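Local atomic coordinates of cupin 2 conserved barrel domain protein (Leptotrichia buccalis, PDB entry 3RNS), a protein that is of unknown function but appears to fold into two cupin-type beta barrels within one chain, as in bicupins. Residues 18-23 against 100-105; 129-134 against 178-183. All coordinates share one frame; numbering follows the deposited sequence. Where two conformers were deposited one is given.

Contact 1: 18-23 against 100-105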
loop_
_atom_site.group_PDB
_atom_site.type_symbol
_atom_site.label_atom_id
_atom_site.label_comp_id
_atom_site.label_asym_id
_atom_site.label_seq_id
_atom_site.Cartn_x
_atom_site.Cartn_y
_atom_site.Cartn_z
ATOM N N LEU A 18 -11.212 -4.638 7.138
ATOM C CA LEU A 18 -10.521 -4.360 8.427
ATOM C C LEU A 18 -10.885 -3.006 8.947
ATOM O O LEU A 18 -11.049 -2.836 10.128
ATOM C CB LEU A 18 -9.014 -4.433 8.300
ATOM C CG LEU A 18 -8.206 -4.336 9.610
ATOM C CD1 LEU A 18 -8.495 -5.457 10.657
ATOM C CD2 LEU A 18 -6.786 -4.368 9.231
ATOM N N ILE A 19 -11.032 -2.030 8.071
ATOM C CA ILE A 19 -11.251 -0.647 8.513
ATOM C C ILE A 19 -12.485 -0.079 7.822
ATOM O O ILE A 19 -12.630 -0.117 6.595
ATOM C CB ILE A 19 -9.986 0.280 8.314
ATOM C CG1 ILE A 19 -10.153 1.616 9.050
ATOM C CG2 ILE A 19 -9.644 0.529 6.776
ATOM C CD1 ILE A 19 -8.830 2.332 9.438
ATOM N N THR A 20 -13.376 0.446 8.635
ATOM C CA THR A 20 -14.640 0.938 8.182
ATOM C C THR A 20 -14.969 2.205 9.029
ATOM O O THR A 20 -14.402 2.394 10.112
ATOM C CB THR A 20 -15.765 -0.194 8.359
ATOM O OG1 THR A 20 -16.025 -0.376 9.743
ATOM C CG2 THR A 20 -15.387 -1.577 7.751
ATOM N N SER A 21 -15.814 3.088 8.506
ATOM C CA SER A 21 -16.305 4.255 9.255
ATOM C C SER A 21 -17.840 4.366 9.136
ATOM O O SER A 21 -18.414 3.998 8.131
ATOM C CB SER A 21 -15.610 5.547 8.783
ATOM O OG SER A 21 -15.448 5.618 7.376
ATOM N N LYS A 22 -18.497 4.807 10.180
ATOM C CA LYS A 22 -19.923 5.167 10.096
ATOM C C LYS A 22 -20.041 6.635 9.728
ATOM O O LYS A 22 -19.023 7.324 9.598
ATOM C CB LYS A 22 -20.603 4.899 11.429
ATOM C CG LYS A 22 -20.696 3.403 11.742
ATOM C CD LYS A 22 -21.001 3.152 13.234
ATOM C CE LYS A 22 -19.845 3.571 14.141
ATOM N NZ LYS A 22 -19.548 2.615 15.247
ATOM N N GLU A 23 -21.272 7.133 9.582
ATOM C CA GLU A 23 -21.503 8.537 9.165
ATOM C C GLU A 23 -20.711 9.488 10.028
ATOM O O GLU A 23 -20.683 9.347 11.229
ATOM C CB GLU A 23 -22.995 8.985 9.238
ATOM C CG GLU A 23 -23.225 10.403 8.588
ATOM C CD GLU A 23 -24.602 11.053 8.835
ATOM O OE1 GLU A 23 -25.363 10.630 9.733
ATOM O OE2 GLU A 23 -24.903 12.027 8.120
ATOM N N ASN A 100 -17.276 7.035 0.781
ATOM C CA ASN A 100 -16.432 6.400 1.822
ATOM C C ASN A 100 -15.018 6.133 1.284
ATOM O O ASN A 100 -14.790 5.168 0.593
ATOM C CB ASN A 100 -17.082 5.119 2.296
ATOM C CG ASN A 100 -16.324 4.450 3.482
ATOM O OD1 ASN A 100 -16.604 3.290 3.758
ATOM N ND2 ASN A 100 -15.399 5.168 4.184
ATOM N N LEU A 101 -14.100 7.043 1.583
ATOM C CA LEU A 101 -12.753 7.037 1.053
ATOM C C LEU A 101 -11.849 6.276 1.996
ATOM O O LEU A 101 -11.832 6.551 3.189
ATOM C CB LEU A 101 -12.264 8.462 0.914
ATOM C CG LEU A 101 -10.866 8.586 0.353
ATOM C CD1 LEU A 101 -10.784 8.021 -1.110
ATOM C CD2 LEU A 101 -10.449 10.036 0.469
ATOM N N LYS A 102 -11.132 5.290 1.467
ATOM C CA LYS A 102 -10.210 4.532 2.287
ATOM C C LYS A 102 -8.821 4.625 1.689
ATOM O O LYS A 102 -8.633 4.520 0.461
ATOM C CB LYS A 102 -10.656 3.074 2.425
ATOM C CG LYS A 102 -12.035 2.948 3.134
ATOM C CD LYS A 102 -12.410 1.528 3.356
ATOM C CE LYS A 102 -13.817 1.401 3.977
ATOM N NZ LYS A 102 -14.110 -0.053 4.163
ATOM N N LEU A 103 -7.831 4.790 2.548
ATOM C CA LEU A 103 -6.477 5.114 2.091
ATOM C C LEU A 103 -5.484 4.349 2.898
ATOM O O LEU A 103 -5.663 4.200 4.141
ATOM C CB LEU A 103 -6.222 6.593 2.304
ATOM C CG LEU A 103 -7.054 7.650 1.572
ATOM C CD1 LEU A 103 -6.730 9.006 2.113
ATOM C CD2 LEU A 103 -6.836 7.580 0.048
ATOM N N ILE A 104 -4.425 3.864 2.243
ATOM C CA ILE A 104 -3.206 3.495 2.928
ATOM C C ILE A 104 -2.317 4.743 2.909
ATOM O O ILE A 104 -2.092 5.319 1.846
ATOM C CB ILE A 104 -2.418 2.339 2.221
ATOM C CG1 ILE A 104 -3.300 1.122 1.948
ATOM C CG2 ILE A 104 -1.198 1.965 3.076
ATOM C CD1 ILE A 104 -2.584 -0.043 1.242
ATOM N N GLU A 105 -1.797 5.160 4.067
ATOM C CA GLU A 105 -0.914 6.290 4.170
ATOM C C GLU A 105 0.471 5.761 4.559
ATOM O O GLU A 105 0.609 5.091 5.557
ATOM C CB GLU A 105 -1.391 7.299 5.243
ATOM C CG GLU A 105 -0.450 8.502 5.419
ATOM C CD GLU A 105 -0.865 9.438 6.567
ATOM O OE1 GLU A 105 -0.288 9.328 7.669
ATOM O OE2 GLU A 105 -1.757 10.297 6.368
HETATM O O HOH W 1 -16.739 1.735 6.125
#

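Contact 2: 129-134 against 178-183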
loop_
_atom_site.group_PDB
_atom_site.type_symbol
_atom_site.label_atom_id
_atom_site.label_comp_id
_atom_site.label_asym_id
_atom_site.label_seq_id
_atom_site.Cartn_x
_atom_site.Cartn_y
_atom_site.Cartn_z
ATOM N N PHE A 129 -2.303 8.733 -9.926
ATOM C CA PHE A 129 -2.374 7.848 -11.072
ATOM C C PHE A 129 -2.738 6.413 -10.671
ATOM O O PHE A 129 -2.446 5.980 -9.545
ATOM C CB PHE A 129 -1.030 7.865 -11.825
ATOM C CG PHE A 129 0.141 7.532 -10.963
ATOM C CD1 PHE A 129 0.760 8.516 -10.211
ATOM C CD2 PHE A 129 0.612 6.245 -10.889
ATOM C CE1 PHE A 129 1.818 8.214 -9.379
ATOM C CE2 PHE A 129 1.675 5.932 -10.087
ATOM C CZ PHE A 129 2.293 6.924 -9.331
ATOM N N ASN A 130 -3.328 5.669 -11.605
ATOM C CA ASN A 130 -3.679 4.275 -11.366
ATOM C C ASN A 130 -2.413 3.450 -11.300
ATOM O O ASN A 130 -1.599 3.438 -12.225
ATOM C CB ASN A 130 -4.665 3.752 -12.433
ATOM C CG ASN A 130 -5.111 2.323 -12.160
ATOM O OD1 ASN A 130 -4.403 1.357 -12.479
ATOM N ND2 ASN A 130 -6.258 2.177 -11.520
ATOM N N LEU A 131 -2.235 2.745 -10.180
ATOM C CA LEU A 131 -1.007 2.038 -9.917
ATOM C C LEU A 131 -0.860 0.773 -10.773
ATOM O O LEU A 131 0.202 0.543 -11.335
ATOM C CB LEU A 131 -0.953 1.685 -8.434
ATOM C CG LEU A 131 0.371 1.403 -7.809
ATOM C CD1 LEU A 131 1.351 2.492 -8.124
ATOM C CD2 LEU A 131 0.144 1.262 -6.320
ATOM N N ALA A 132 -1.925 -0.029 -10.880
ATOM C CA ALA A 132 -1.888 -1.289 -11.626
ATOM C C ALA A 132 -1.506 -1.054 -13.102
ATOM O O ALA A 132 -0.758 -1.844 -13.741
ATOM C CB ALA A 132 -3.271 -2.043 -11.505
ATOM N N GLU A 133 -1.993 0.052 -13.635
ATOM C CA GLU A 133 -1.751 0.339 -15.042
ATOM C C GLU A 133 -0.315 0.798 -15.336
ATOM O O GLU A 133 0.081 0.887 -16.468
ATOM C CB GLU A 133 -2.773 1.332 -15.568
ATOM C CG GLU A 133 -3.706 0.738 -16.647
ATOM C CD GLU A 133 -4.887 -0.117 -16.116
ATOM O OE1 GLU A 133 -5.454 -0.867 -16.954
ATOM O OE2 GLU A 133 -5.258 -0.037 -14.901
ATOM N N VAL A 134 0.484 1.023 -14.318
ATOM C CA VAL A 134 1.851 1.497 -14.535
ATOM C C VAL A 134 2.820 0.378 -14.951
ATOM O O VAL A 134 3.871 0.633 -15.542
ATOM C CB VAL A 134 2.298 2.271 -13.255
ATOM C CG1 VAL A 134 3.635 1.822 -12.741
ATOM C CG2 VAL A 134 2.238 3.739 -13.521
ATOM N N THR A 178 0.389 -5.791 -1.222
ATOM C CA THR A 178 -1.018 -5.676 -1.577
ATOM C C THR A 178 -1.200 -6.112 -3.033
ATOM O O THR A 178 -0.518 -5.589 -3.930
ATOM C CB THR A 178 -1.539 -4.216 -1.444
ATOM O OG1 THR A 178 -1.225 -3.708 -0.126
ATOM C CG2 THR A 178 -3.071 -4.159 -1.597
ATOM N N VAL A 179 -2.169 -6.998 -3.274
ATOM C CA VAL A 179 -2.359 -7.523 -4.589
ATOM C C VAL A 179 -3.329 -6.628 -5.299
ATOM O O VAL A 179 -4.446 -6.434 -4.827
ATOM C CB VAL A 179 -2.836 -8.969 -4.570
ATOM C CG1 VAL A 179 -3.280 -9.447 -5.993
ATOM C CG2 VAL A 179 -1.691 -9.870 -3.997
ATOM N N LEU A 180 -2.892 -6.107 -6.456
ATOM C CA LEU A 180 -3.672 -5.142 -7.231
ATOM C C LEU A 180 -4.538 -5.768 -8.321
ATOM O O LEU A 180 -5.453 -5.115 -8.826
ATOM C CB LEU A 180 -2.713 -4.124 -7.881
ATOM C CG LEU A 180 -1.741 -3.428 -6.920
ATOM C CD1 LEU A 180 -0.777 -2.570 -7.714
ATOM C CD2 LEU A 180 -2.549 -2.576 -5.902
ATOM N N ASP A 181 -4.220 -6.991 -8.727
ATOM C CA ASP A 181 -4.867 -7.663 -9.844
ATOM C C ASP A 181 -4.517 -9.129 -9.733
ATOM O O ASP A 181 -3.397 -9.482 -9.359
ATOM C CB ASP A 181 -4.374 -7.123 -11.192
ATOM C CG ASP A 181 -5.130 -7.750 -12.400
ATOM O OD1 ASP A 181 -6.375 -7.704 -12.375
ATOM O OD2 ASP A 181 -4.496 -8.286 -13.349
ATOM N N GLY A 182 -5.479 -9.990 -10.016
ATOM C CA GLY A 182 -5.271 -11.434 -9.927
ATOM C C GLY A 182 -5.092 -11.937 -8.504
ATOM O O GLY A 182 -5.698 -11.437 -7.577
ATOM N N GLU A 183 -4.248 -12.947 -8.338
ATOM C CA GLU A 183 -3.968 -13.444 -7.030
ATOM C C GLU A 183 -2.637 -14.101 -7.054
ATOM O O GLU A 183 -2.202 -14.635 -8.089
ATOM C CB GLU A 183 -5.061 -14.378 -6.502
ATOM C CG GLU A 183 -5.196 -15.644 -7.216
ATOM C CD GLU A 183 -6.205 -16.636 -6.550
ATOM O OE1 GLU A 183 -5.764 -17.792 -6.282
ATOM O OE2 GLU A 183 -7.406 -16.276 -6.347
#

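Contact 1: 18-23 against 100-105
Lys102 reaches up from its strand to Ile19, and Asn100 is tied to Ser21 N through a water; Lys102 of the strand and Asn100 just before it, two residues apart, both point to the loop. The lysine makes its contact with its tip. CG stands beside the backbone N, anti to the carbonyl carbon (chi1 -62°), and from there the chain is fully extended, which carries NZ to 2.8 Å from Ile19 O. The ammonium approaches in the plane of that carbonyl, with a C=O...N angle of 155°. Its CE passes the same oxygen at 3.3 Å. Asn16 OD1, in helix 15-18, is a second acceptor, so two oxygens grip the charged end of this buried residue. Thr20 lies alongside the lysine, pointing the same way, and its CG2 comes 4.1 Å from Lys102 NZ. A methionine in place of Lys102 would probably leave Ile19 O and Asn16 OD1 without this donor and weaken the hold on the loop.

Asn100 works through both ends of its amide. OD1 accepts from the water at 2.8 Å, and that water in turn accepts from Ser21 N at 2.9 Å, giving a one-water bridge to the loop backbone. At the other end, ND2 donates to Leu44 O and Ser43 OG; Ser43 OG also hydrogen-bonds Ser21 OG, which sits 3.2 Å from Asn100 ND2. Strand 37-44 thus joins loop and strand.

Leu101 and Leu103 point the other way and pack on Ile95 of strand 93-97, while Ile19 rests on Val27 and Met29. The arrangement is that of a loop laid over the outer face of an antiparallel cupin barrel, held there by polar side chains from alternate positions.

Contact 2: 129-134 against 178-183
Leu131 and Ala132 meet Leu180 through aliphatic carbons alone, and the flat groups stand around this patch. The amide of Asn130 is turned to its own turn: OD1 takes Glu133 N at 3.0 Å, the donor lying in the carbonyl plane with a C=O...N angle of 155°. On the other segment the carboxylate of Asp181 is engaged through OD2 by Tyr137 OH. Tyr62 of strand 59-65 is the aromatic neighbour common to both leucines.

Within the patch, the two leucines cross obliquely. Leu180 leads with CD1, which lies 4.1 Å from Leu131 CG and 4.2 Å from Leu131 CD2, so this methyl lies against the CG-CD2 side of the other leucine, with Leu131 CD1 turned away from it. With CG anti to the backbone N (chi1 -158°), Leu131 turns its CG-CD2 side to Leu180. Ala132 adds a second touch lower on the same leucine: its CB lies 4.2 Å from Leu180 CB, where the two backbones come nearest. Leu180 is therefore covered at its base by the alanine and at its end by Leu131, and Ile157 of strand 153-160 packs on it as well.

The turn that presents Leu131 and Ala132 is braced from within by the Asn130 bond and by Val134 N, which donates to Leu131 O at 3.0 Å; from outside, Lys219 NZ of strand 218-225 donates to Ala132 O. On the partner segment, the chain leaves strand 174-180 and turns a corner at Asp181 and Gly182, the glycine having positive phi.

An Asx motif opening a short 3-10 turn, set against the end of a barrel strand, makes this a buried apolar junction between the two barrels of a bicupin-like fold.

In the fold
From the N terminus, strand 13-14 first pairs with strand 199-203 of the second barrel; the chain then passes through helix 15-18 into the loop of contact 1. That contact closes when strand 101-108 returns, having enclosed most of the first barrel. After residues that are not modelled, strand 129-130 adds itself to the first barrel's sheet beside 83-87, and contact 2 opens. It closes at the end of strand 174-180, inside the second barrel. The two closures are in series, neither nested nor crossed, with centres about 19 Å apart. They meet where Ile104 CD1 packs 4.1 Å from Thr178 OG1. Contact 1 ties the outer loop to the first barrel; contact 2 joins barrel to barrel.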